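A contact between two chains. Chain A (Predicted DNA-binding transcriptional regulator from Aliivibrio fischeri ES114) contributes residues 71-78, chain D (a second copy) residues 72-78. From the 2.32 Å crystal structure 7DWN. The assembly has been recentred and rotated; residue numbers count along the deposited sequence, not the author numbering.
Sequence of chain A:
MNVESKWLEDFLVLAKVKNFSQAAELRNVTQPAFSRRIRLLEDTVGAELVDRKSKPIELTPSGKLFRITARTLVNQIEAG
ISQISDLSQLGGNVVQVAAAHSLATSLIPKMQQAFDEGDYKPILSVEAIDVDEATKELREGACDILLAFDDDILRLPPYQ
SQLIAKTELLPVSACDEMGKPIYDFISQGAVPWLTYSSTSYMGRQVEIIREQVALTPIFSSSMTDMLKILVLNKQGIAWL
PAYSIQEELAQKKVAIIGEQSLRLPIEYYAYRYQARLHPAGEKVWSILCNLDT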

# COMPACT_ATOMS: atom_id res chain seq x y z
N ARG A 71 2.67 19.56 6.09
CA ARG A 71 2.98 19.01 4.77
C ARG A 71 1.96 17.94 4.38
O ARG A 71 1.47 17.92 3.25
N THR A 72 1.64 17.05 5.32
CA THR A 72 0.63 16.02 5.08
C THR A 72 -0.70 16.65 4.69
O THR A 72 -1.32 16.26 3.69
N LEU A 73 -1.15 17.64 5.47
CA LEU A 73 -2.44 18.26 5.21
C LEU A 73 -2.45 19.00 3.87
O LEU A 73 -3.44 18.95 3.14
N VAL A 74 -1.36 19.69 3.53
CA VAL A 74 -1.33 20.45 2.29
C VAL A 74 -1.33 19.52 1.08
O VAL A 74 -2.05 19.74 0.10
N ASN A 75 -0.52 18.46 1.13
CA ASN A 75 -0.52 17.50 0.03
C ASN A 75 -1.86 16.79 -0.08
O ASN A 75 -2.33 16.51 -1.18
N GLN A 76 -2.51 16.52 1.06
CA GLN A 76 -3.83 15.91 1.03
C GLN A 76 -4.86 16.85 0.42
O GLN A 76 -5.75 16.42 -0.32
N ILE A 77 -4.76 18.15 0.71
CA ILE A 77 -5.65 19.14 0.12
C ILE A 77 -5.47 19.18 -1.39
O ILE A 77 -6.44 19.18 -2.16
N GLU A 78 -4.21 19.22 -1.84
CA GLU A 78 -3.94 19.25 -3.27
C GLU A 78 -4.46 17.99 -3.96
O GLU A 78 -5.04 18.07 -5.05
N THR D 72 -10.54 12.63 6.11
CA THR D 72 -9.10 12.42 6.24
C THR D 72 -8.40 13.66 6.80
O THR D 72 -7.61 13.57 7.75
N LEU D 73 -8.69 14.83 6.21
CA LEU D 73 -8.06 16.06 6.68
C LEU D 73 -8.38 16.34 8.14
O LEU D 73 -7.50 16.74 8.91
N VAL D 74 -9.64 16.12 8.55
CA VAL D 74 -10.03 16.41 9.92
C VAL D 74 -9.33 15.46 10.89
O VAL D 74 -8.84 15.88 11.94
N ASN D 75 -9.30 14.17 10.56
CA ASN D 75 -8.63 13.23 11.45
C ASN D 75 -7.15 13.54 11.56
O ASN D 75 -6.57 13.45 12.64
N GLN D 76 -6.53 13.96 10.45
CA GLN D 76 -5.11 14.32 10.50
C GLN D 76 -4.89 15.57 11.35
O GLN D 76 -3.90 15.66 12.08
N ILE D 77 -5.80 16.54 11.26
CA ILE D 77 -5.68 17.75 12.08
C ILE D 77 -5.77 17.40 13.56
O ILE D 77 -4.93 17.82 14.37
N GLU D 78 -6.80 16.64 13.92
CA GLU D 78 -6.97 16.26 15.32
C GLU D 78 -5.78 15.44 15.82
O GLU D 78 -5.32 15.63 16.95

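This is a small, nearly symmetric antiparallel helix pair, held by apolar packing around a central leucine from each copy, with no hydrogen bond passing between the two stretches. The helix axes run at 175° and come no closer than 10.1 Å, a spacing that leaves room for side chains between the backbones. The register is set by L73(A) and L73(D), whose CA atoms lie 6.2 Å apart, so each residue finds the same partners as its twin.

The two leucines are the most heavily covered residues of the contact. Their CA-to-CB bonds point sideways, yet the ends of the side chains come nearer to the opposing helix; both adopt the same rotamer, chi1 m and chi2 t. CD2 of L73(A) meets CD2 of L73(D) at 3.7 Å, and the same CD2 of L73(A) sits 3.5 Å from the backbone O of L73(D). That carbonyl is already occupied along its own helix by the backbone N of I77(D), so the methyl rests against an oxygen with a partner.

Each leucine also packs on the isoleucine one turn along the partner helix, with both methyls against its CG1. The closest pairs are CD1 of L73(A) to CG1 of I77(D) at 3.6 Å and CD1 of L73(D) to CG1 of I77(A) at 3.7 Å. Both isoleucines take the m, t rotamer, their CA-to-CB bonds pointing sideways.

Q76(A), Q76(D), T72(A) and T72(D) point toward the partner and flank the leucines with mixed chemistry. Each glutamine, chi1 t and chi2 p, lays its aliphatic part against the leucine of the other chain: CG of Q76(A) lies 3.6 Å from CD2 of L73(D), and CG of Q76(D) 3.7 Å from CD2 of L73(A). Beyond that carbon, OE1 of Q76(D) approaches CG2 of T72(A) at 3.8 Å and OE1 of Q76(A) approaches CG2 of T72(D) at 3.9 Å. These are van der Waals contacts with a methyl; both threonines, chi1 m, have OG1 hydrogen-bonded elsewhere in the structure.

The remaining positions stay out of the contact. V74(A) and V74(D) point away, N75(A) and N75(D) point sideways without touching the other stretch, and R71(A), E78(A) and E78(D) are out of reach. The rule is economical: one leucine is repeated across the antiparallel pair, an isoleucine a turn later packs on it, and glutamine methylenes cover the flank. Together these pieces bury 364 Å², counting both sides.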

# COMPACT_ATOMS: atom_id res chain seq x y z
CB ARG A 71 4.40 18.45 4.75
CG ARG A 71 4.79 17.83 3.42
CD ARG A 71 6.20 17.28 3.47
NE ARG A 71 7.17 18.29 3.88
CZ ARG A 71 7.77 19.13 3.04
NH1 ARG A 71 7.51 19.07 1.74
NH2 ARG A 71 8.63 20.03 3.49
CB THR A 72 0.47 15.14 6.32
OG1 THR A 72 1.70 14.44 6.57
CG2 THR A 72 -0.66 14.14 6.12
CB LEU A 73 -2.80 19.22 6.34
CG LEU A 73 -3.18 18.58 7.68
CD1 LEU A 73 -3.21 19.64 8.77
CD2 LEU A 73 -4.52 17.88 7.57
CB VAL A 74 -0.12 21.41 2.28
CG1 VAL A 74 0.18 21.88 0.87
CG2 VAL A 74 -0.39 22.60 3.19
CB ASN A 75 0.62 16.49 0.20
CG ASN A 75 1.97 17.07 -0.20
OD1 ASN A 75 2.05 17.99 -1.02
ND2 ASN A 75 3.04 16.53 0.38
CB GLN A 76 -4.25 15.48 2.43
CG GLN A 76 -5.53 14.69 2.48
CD GLN A 76 -5.48 13.45 1.61
OE1 GLN A 76 -4.73 12.52 1.88
NE2 GLN A 76 -6.28 13.43 0.55
CB ILE A 77 -5.41 20.52 0.75
CG1 ILE A 77 -5.96 20.58 2.18
CG2 ILE A 77 -6.02 21.63 -0.10
CD1 ILE A 77 -5.57 21.83 2.93
CB GLU A 78 -2.44 19.42 -3.51
CG GLU A 78 -1.89 20.76 -3.01
CD GLU A 78 -0.41 20.92 -3.24
OE1 GLU A 78 0.26 19.91 -3.52
OE2 GLU A 78 0.09 22.07 -3.16
CB THR D 72 -8.50 12.04 4.88
OG1 THR D 72 -9.04 10.78 4.45
CG2 THR D 72 -6.98 11.93 4.97
CB LEU D 73 -8.51 17.23 5.80
CG LEU D 73 -7.93 17.33 4.39
CD1 LEU D 73 -8.65 18.39 3.59
CD2 LEU D 73 -6.44 17.62 4.45
CB VAL D 74 -11.56 16.32 10.07
CG1 VAL D 74 -11.92 16.24 11.54
CG2 VAL D 74 -12.22 17.52 9.42
CB ASN D 75 -8.85 11.79 10.97
CG ASN D 75 -10.29 11.36 11.10
OD1 ASN D 75 -11.05 11.91 11.89
ND2 ASN D 75 -10.68 10.36 10.31
CB GLN D 76 -4.56 14.51 9.09
CG GLN D 76 -3.08 14.85 9.06
CD GLN D 76 -2.22 13.79 9.73
OE1 GLN D 76 -2.15 12.65 9.26
NE2 GLN D 76 -1.57 14.16 10.82
CB ILE D 77 -6.76 18.78 11.68
CG1 ILE D 77 -6.45 19.37 10.31
CG2 ILE D 77 -6.87 19.88 12.73
CD1 ILE D 77 -7.55 20.27 9.78
CB GLU D 78 -8.28 15.49 15.50
CG GLU D 78 -9.52 16.36 15.27
CD GLU D 78 -10.82 15.61 15.50
OE1 GLU D 78 -10.79 14.36 15.52
OE2 GLU D 78 -11.88 16.26 15.67